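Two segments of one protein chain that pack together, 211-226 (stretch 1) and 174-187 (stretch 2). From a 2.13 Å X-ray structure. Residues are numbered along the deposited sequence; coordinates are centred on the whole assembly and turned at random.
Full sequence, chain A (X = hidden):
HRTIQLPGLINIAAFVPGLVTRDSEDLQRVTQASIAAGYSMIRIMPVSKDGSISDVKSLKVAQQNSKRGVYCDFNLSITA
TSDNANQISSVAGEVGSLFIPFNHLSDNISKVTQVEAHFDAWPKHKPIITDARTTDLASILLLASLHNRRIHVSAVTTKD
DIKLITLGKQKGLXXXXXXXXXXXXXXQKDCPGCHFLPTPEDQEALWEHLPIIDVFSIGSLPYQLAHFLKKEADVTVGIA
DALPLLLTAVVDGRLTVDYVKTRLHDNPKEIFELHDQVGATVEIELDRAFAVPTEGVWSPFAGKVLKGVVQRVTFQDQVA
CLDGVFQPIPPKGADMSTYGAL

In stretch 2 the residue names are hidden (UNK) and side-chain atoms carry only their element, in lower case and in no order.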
# COMPACT_ATOMS: atom_id res chain seq x y z
N PRO A 211 13.29 11.94 3.65
CA PRO A 211 14.37 10.95 3.80
C PRO A 211 14.02 9.81 4.73
O PRO A 211 14.51 8.69 4.55
CB PRO A 211 15.53 11.79 4.34
CG PRO A 211 15.24 13.18 3.89
CD PRO A 211 13.75 13.31 3.93
N ILE A 212 13.17 10.07 5.73
CA ILE A 212 12.78 9.05 6.70
C ILE A 212 11.73 8.11 6.12
O ILE A 212 11.63 6.96 6.53
CB ILE A 212 12.27 9.72 7.98
CG1 ILE A 212 13.35 10.63 8.58
CG2 ILE A 212 11.78 8.69 9.00
CD1 ILE A 212 14.73 10.00 8.70
N ILE A 213 10.93 8.59 5.17
CA ILE A 213 9.87 7.78 4.58
C ILE A 213 10.49 6.90 3.51
O ILE A 213 11.06 7.40 2.53
CB ILE A 213 8.76 8.67 4.02
CG1 ILE A 213 8.27 9.65 5.10
CG2 ILE A 213 7.60 7.82 3.51
CD1 ILE A 213 7.33 10.71 4.60
N ASP A 214 10.40 5.59 3.69
CA ASP A 214 11.03 4.63 2.79
C ASP A 214 10.15 4.29 1.59
O ASP A 214 10.68 4.02 0.51
CB ASP A 214 11.38 3.35 3.55
CG ASP A 214 12.29 3.61 4.74
OD1 ASP A 214 13.48 3.93 4.52
OD2 ASP A 214 11.81 3.54 5.89
N VAL A 215 8.83 4.33 1.76
CA VAL A 215 7.90 3.79 0.77
C VAL A 215 6.68 4.69 0.65
O VAL A 215 6.21 5.26 1.64
CB VAL A 215 7.47 2.35 1.14
CG1 VAL A 215 6.41 1.82 0.18
CG2 VAL A 215 8.67 1.43 1.18
N PHE A 216 6.15 4.79 -0.57
CA PHE A 216 4.82 5.32 -0.81
C PHE A 216 3.86 4.17 -1.04
O PHE A 216 4.20 3.20 -1.74
CB PHE A 216 4.79 6.25 -2.02
CG PHE A 216 5.42 7.60 -1.79
CD1 PHE A 216 5.23 8.29 -0.61
CD2 PHE A 216 6.19 8.19 -2.78
CE1 PHE A 216 5.81 9.53 -0.42
CE2 PHE A 216 6.76 9.42 -2.60
CZ PHE A 216 6.57 10.10 -1.42
N SER A 217 2.67 4.26 -0.46
CA SER A 217 1.62 3.29 -0.70
C SER A 217 0.36 4.03 -1.13
O SER A 217 0.24 5.25 -0.96
CB SER A 217 1.33 2.43 0.53
OG SER A 217 0.71 3.20 1.55
N ILE A 218 -0.57 3.29 -1.70
CA ILE A 218 -1.90 3.82 -1.96
C ILE A 218 -2.79 3.67 -0.73
O ILE A 218 -3.36 4.65 -0.25
CB ILE A 218 -2.50 3.13 -3.19
CG1 ILE A 218 -1.59 3.39 -4.40
CG2 ILE A 218 -3.94 3.60 -3.42
CD1 ILE A 218 -2.19 3.04 -5.72
N GLY A 219 -2.89 2.46 -0.20
CA GLY A 219 -3.52 2.23 1.08
C GLY A 219 -5.03 2.17 0.99
O GLY A 219 -5.63 2.16 -0.09
N SER A 220 -5.65 2.12 2.17
CA SER A 220 -7.10 2.18 2.28
C SER A 220 -7.60 3.61 2.45
O SER A 220 -8.82 3.82 2.49
CB SER A 220 -7.58 1.32 3.46
OG SER A 220 -7.04 1.79 4.69
N LEU A 221 -6.70 4.58 2.52
CA LEU A 221 -7.12 5.97 2.70
C LEU A 221 -8.01 6.46 1.57
O LEU A 221 -9.02 7.13 1.87
CB LEU A 221 -5.88 6.86 2.85
CG LEU A 221 -6.14 8.37 2.93
CD1 LEU A 221 -7.13 8.71 4.04
CD2 LEU A 221 -4.82 9.11 3.14
N PRO A 222 -7.72 6.20 0.29
CA PRO A 222 -8.66 6.63 -0.75
C PRO A 222 -10.05 6.05 -0.55
O PRO A 222 -11.04 6.77 -0.70
CB PRO A 222 -8.01 6.11 -2.04
CG PRO A 222 -6.56 5.96 -1.71
CD PRO A 222 -6.52 5.56 -0.27
N TYR A 223 -10.13 4.77 -0.21
CA TYR A 223 -11.43 4.15 0.01
C TYR A 223 -12.11 4.71 1.26
O TYR A 223 -13.30 5.02 1.24
CB TYR A 223 -11.29 2.63 0.12
CG TYR A 223 -12.62 1.94 0.28
CD1 TYR A 223 -13.33 1.51 -0.84
CD2 TYR A 223 -13.18 1.72 1.53
CE1 TYR A 223 -14.55 0.88 -0.71
CE2 TYR A 223 -14.41 1.09 1.67
CZ TYR A 223 -15.08 0.68 0.54
OH TYR A 223 -16.30 0.05 0.65
N GLN A 224 -11.35 4.85 2.35
CA GLN A 224 -11.92 5.40 3.58
C GLN A 224 -12.48 6.80 3.34
O GLN A 224 -13.56 7.14 3.85
CB GLN A 224 -10.87 5.42 4.68
CG GLN A 224 -11.32 6.09 5.96
CD GLN A 224 -10.33 5.90 7.09
OE1 GLN A 224 -9.17 5.57 6.87
NE2 GLN A 224 -10.80 6.11 8.32
N LEU A 225 -11.77 7.62 2.57
CA LEU A 225 -12.23 8.97 2.29
C LEU A 225 -13.52 8.96 1.48
O LEU A 225 -14.49 9.65 1.82
CB LEU A 225 -11.14 9.74 1.54
CG LEU A 225 -11.44 11.19 1.15
CD1 LEU A 225 -11.42 12.11 2.36
CD2 LEU A 225 -10.44 11.66 0.10
N ALA A 226 -13.55 8.19 0.39
CA ALA A 226 -14.75 8.14 -0.45
C ALA A 226 -15.95 7.65 0.34
O ALA A 226 -17.06 8.17 0.19
CB ALA A 226 -14.50 7.24 -1.66
N UNK A 174 15.63 -1.46 13.44
CA UNK A 174 15.33 -1.90 12.07
C UNK A 174 13.87 -1.58 11.74
O UNK A 174 13.01 -2.45 11.65
n UNK A 174 19.42 -5.35 12.94
c UNK A 174 15.60 -3.39 11.91
c UNK A 174 17.34 -5.14 11.56
c UNK A 174 18.23 -6.05 12.39
c UNK A 174 17.00 -3.84 12.28
N UNK A 175 13.60 -0.29 11.54
CA UNK A 175 12.25 0.17 11.23
C UNK A 175 12.25 0.87 9.88
O UNK A 175 13.18 1.62 9.55
c UNK A 175 10.28 1.56 12.00
c UNK A 175 11.69 1.10 12.34
c UNK A 175 12.60 2.27 12.58
N UNK A 176 11.20 0.62 9.10
CA UNK A 176 10.90 1.36 7.89
C UNK A 176 9.45 1.80 7.95
O UNK A 176 8.68 1.34 8.80
c UNK A 176 11.17 0.53 6.63
c UNK A 176 12.61 0.05 6.59
o UNK A 176 10.30 -0.61 6.60
N UNK A 177 9.05 2.69 7.04
CA UNK A 177 7.68 3.18 7.08
C UNK A 177 7.24 3.66 5.70
O UNK A 177 8.06 3.90 4.81
c UNK A 177 7.52 4.33 8.08
s UNK A 177 8.44 5.82 7.65
N UNK A 178 5.93 3.80 5.55
CA UNK A 178 5.35 4.41 4.36
C UNK A 178 4.30 5.43 4.76
O UNK A 178 3.83 5.46 5.90
c UNK A 178 4.72 3.36 3.42
o UNK A 178 2.40 3.37 3.98
c UNK A 178 3.47 2.72 3.99
o UNK A 178 3.55 1.56 4.44
N UNK A 179 3.96 6.29 3.80
CA UNK A 179 2.80 7.16 3.90
C UNK A 179 1.94 6.90 2.67
O UNK A 179 2.44 6.59 1.59
c UNK A 179 3.67 9.19 2.67
c UNK A 179 4.21 8.89 5.08
c UNK A 179 3.17 8.66 4.00
N UNK A 180 0.63 7.02 2.85
CA UNK A 180 -0.27 6.98 1.71
C UNK A 180 -0.12 8.26 0.91
O UNK A 180 0.01 9.35 1.46
s UNK A 180 -1.99 5.44 3.29
c UNK A 180 -1.72 6.83 2.18
N UNK A 181 -0.16 8.13 -0.42
CA UNK A 181 0.09 9.27 -1.29
C UNK A 181 -0.90 10.40 -1.01
O UNK A 181 -0.52 11.58 -0.97
c UNK A 181 0.10 10.06 -3.70
c UNK A 181 1.20 7.89 -3.07
c UNK A 181 0.05 8.84 -2.77
N UNK A 182 -2.18 10.07 -0.82
CA UNK A 182 -3.17 11.10 -0.55
C UNK A 182 -2.80 11.93 0.68
O UNK A 182 -3.12 13.12 0.73
c UNK A 182 -5.39 10.27 -1.58
c UNK A 182 -6.96 9.89 -3.84
c UNK A 182 -5.62 10.24 -3.98
c UNK A 182 -6.73 9.92 -1.48
c UNK A 182 -4.55 10.48 -0.33
c UNK A 182 -4.85 10.43 -2.85
c UNK A 182 -7.51 9.73 -2.60
o UNK A 182 -7.75 9.69 -4.95
N UNK A 183 -2.13 11.33 1.66
CA UNK A 183 -1.77 12.05 2.87
C UNK A 183 -0.91 13.28 2.57
O UNK A 183 -0.95 14.26 3.32
o UNK A 183 -1.87 10.11 4.34
c UNK A 183 -1.03 11.14 3.84
N UNK A 184 -0.12 13.24 1.50
CA UNK A 184 0.76 14.36 1.18
C UNK A 184 0.04 15.49 0.46
O UNK A 184 0.58 16.60 0.39
c UNK A 184 4.12 12.71 0.01
c UNK A 184 3.49 13.53 2.28
c UNK A 184 1.93 13.88 0.31
c UNK A 184 2.97 12.96 0.97
N UNK A 185 -1.16 15.25 -0.07
CA UNK A 185 -1.86 16.24 -0.88
C UNK A 185 -3.27 16.54 -0.38
O UNK A 185 -3.97 17.34 -1.02
c UNK A 185 1.14 13.84 -3.43
c UNK A 185 -1.92 15.77 -2.33
c UNK A 185 0.23 16.45 -3.41
c UNK A 185 1.47 16.16 -3.92
c UNK A 185 -0.10 14.14 -2.91
c UNK A 185 1.93 14.85 -3.94
c UNK A 185 -0.57 15.44 -2.90
N UNK A 186 -3.70 15.94 0.72
CA UNK A 186 -4.98 16.24 1.36
C UNK A 186 -4.77 16.33 2.86
O UNK A 186 -4.06 15.51 3.44
c UNK A 186 -6.04 15.17 1.07
c UNK A 186 -6.44 14.95 -0.39
c UNK A 186 -7.24 16.12 -0.93
c UNK A 186 -7.24 13.66 -0.51
N UNK A 187 -5.40 17.33 3.48
CA UNK A 187 -5.28 17.56 4.92
C UNK A 187 -6.64 17.93 5.49
O UNK A 187 -7.64 18.03 4.76
c UNK A 187 -4.25 18.66 5.22
o UNK A 187 -4.78 19.95 4.95
O HOH W 1 -3.32 7.32 -1.40

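Position 174 has four side-chain carbons in a row ending in a nitrogen, and touches nothing on stretch 1. It is Lys174.

Position 175 has one carbon carrying two more. This beta-branched, all-carbon group is Val175.

Position 176 has a first carbon bearing one oxygen and one carbon. The OD2 of Asp214 lies 3.1 Å from its CA. It is Thr176.

Position 177 has one carbon, then a sulfur, and the sulfur lies 3.6 Å from the O of Ile212. It is Cys177. Its backbone N donates to Asp214 OD2 (3.1 Å). Its O accepts from Asp214 N (3.1 Å) and, weakly, from Val215 N (3.2 Å).

Position 178 has two carbons, the second carrying two oxygens. The carboxylate carbon is bonded directly to CB, so this is Asp178. Ser217 OG donates to Asp178 OD2 at 3.0 Å.

Position 179 has three carbons forked at the first. One methyl is 3.6 Å from CD1 of Ile213; the other meets the edge of the Phe216 ring, 3.7 Å from CD1. It is Val179.

Position 180 has one carbon and a sulfur, near Gly219 and Leu221. It is Cys180. A CB on Gly219 would clash with Cys180 SG.

Position 181 again has three carbons forked at the first. One methyl is 4.1 Å from CB of Phe216. It is Val181.

Position 182 has one carbon, then a six-carbon ring bearing an oxygen. CG of Pro222 sits over one ring face, 4.2 Å from the centroid, a CH-pi contact. It is Tyr182.

Position 183 has one carbon and one oxygen, the oxygen 3.3 Å from CD2 of Leu221. It is Ser183.

Position 184 has four carbons forked at the second. One branch end is 3.6 Å from CE1 of Phe216. It is Leu184.

Position 185 has a carbon and a six-carbon ring without oxygen. It makes no contact with stretch 1. It is Phe185.

Position 186 has four carbons forked at the second, one end 3.8 Å from CD2 of Leu225. It is Leu186.

Position 187 has one carbon and one oxygen, out of reach of stretch 1. It is Ser187.

The contact begins as a parallel strand pairing. Val179 N donates to Val215 O (3.3 Å), Ser217 N to Val179 O (3.1 Å) and Val181 N to Ser217 O (3.0 Å). Phe216 and Val179 share one sheet face; Val215, Ser217, Asp178 and Cys180 share the other. Beyond the strands, water links Tyr182 N to Ile218 O, and Leu221, Pro222 and Leu225 pack on Tyr182.

Stretch 2 (174-187) KVTCDVCVYSLFLS
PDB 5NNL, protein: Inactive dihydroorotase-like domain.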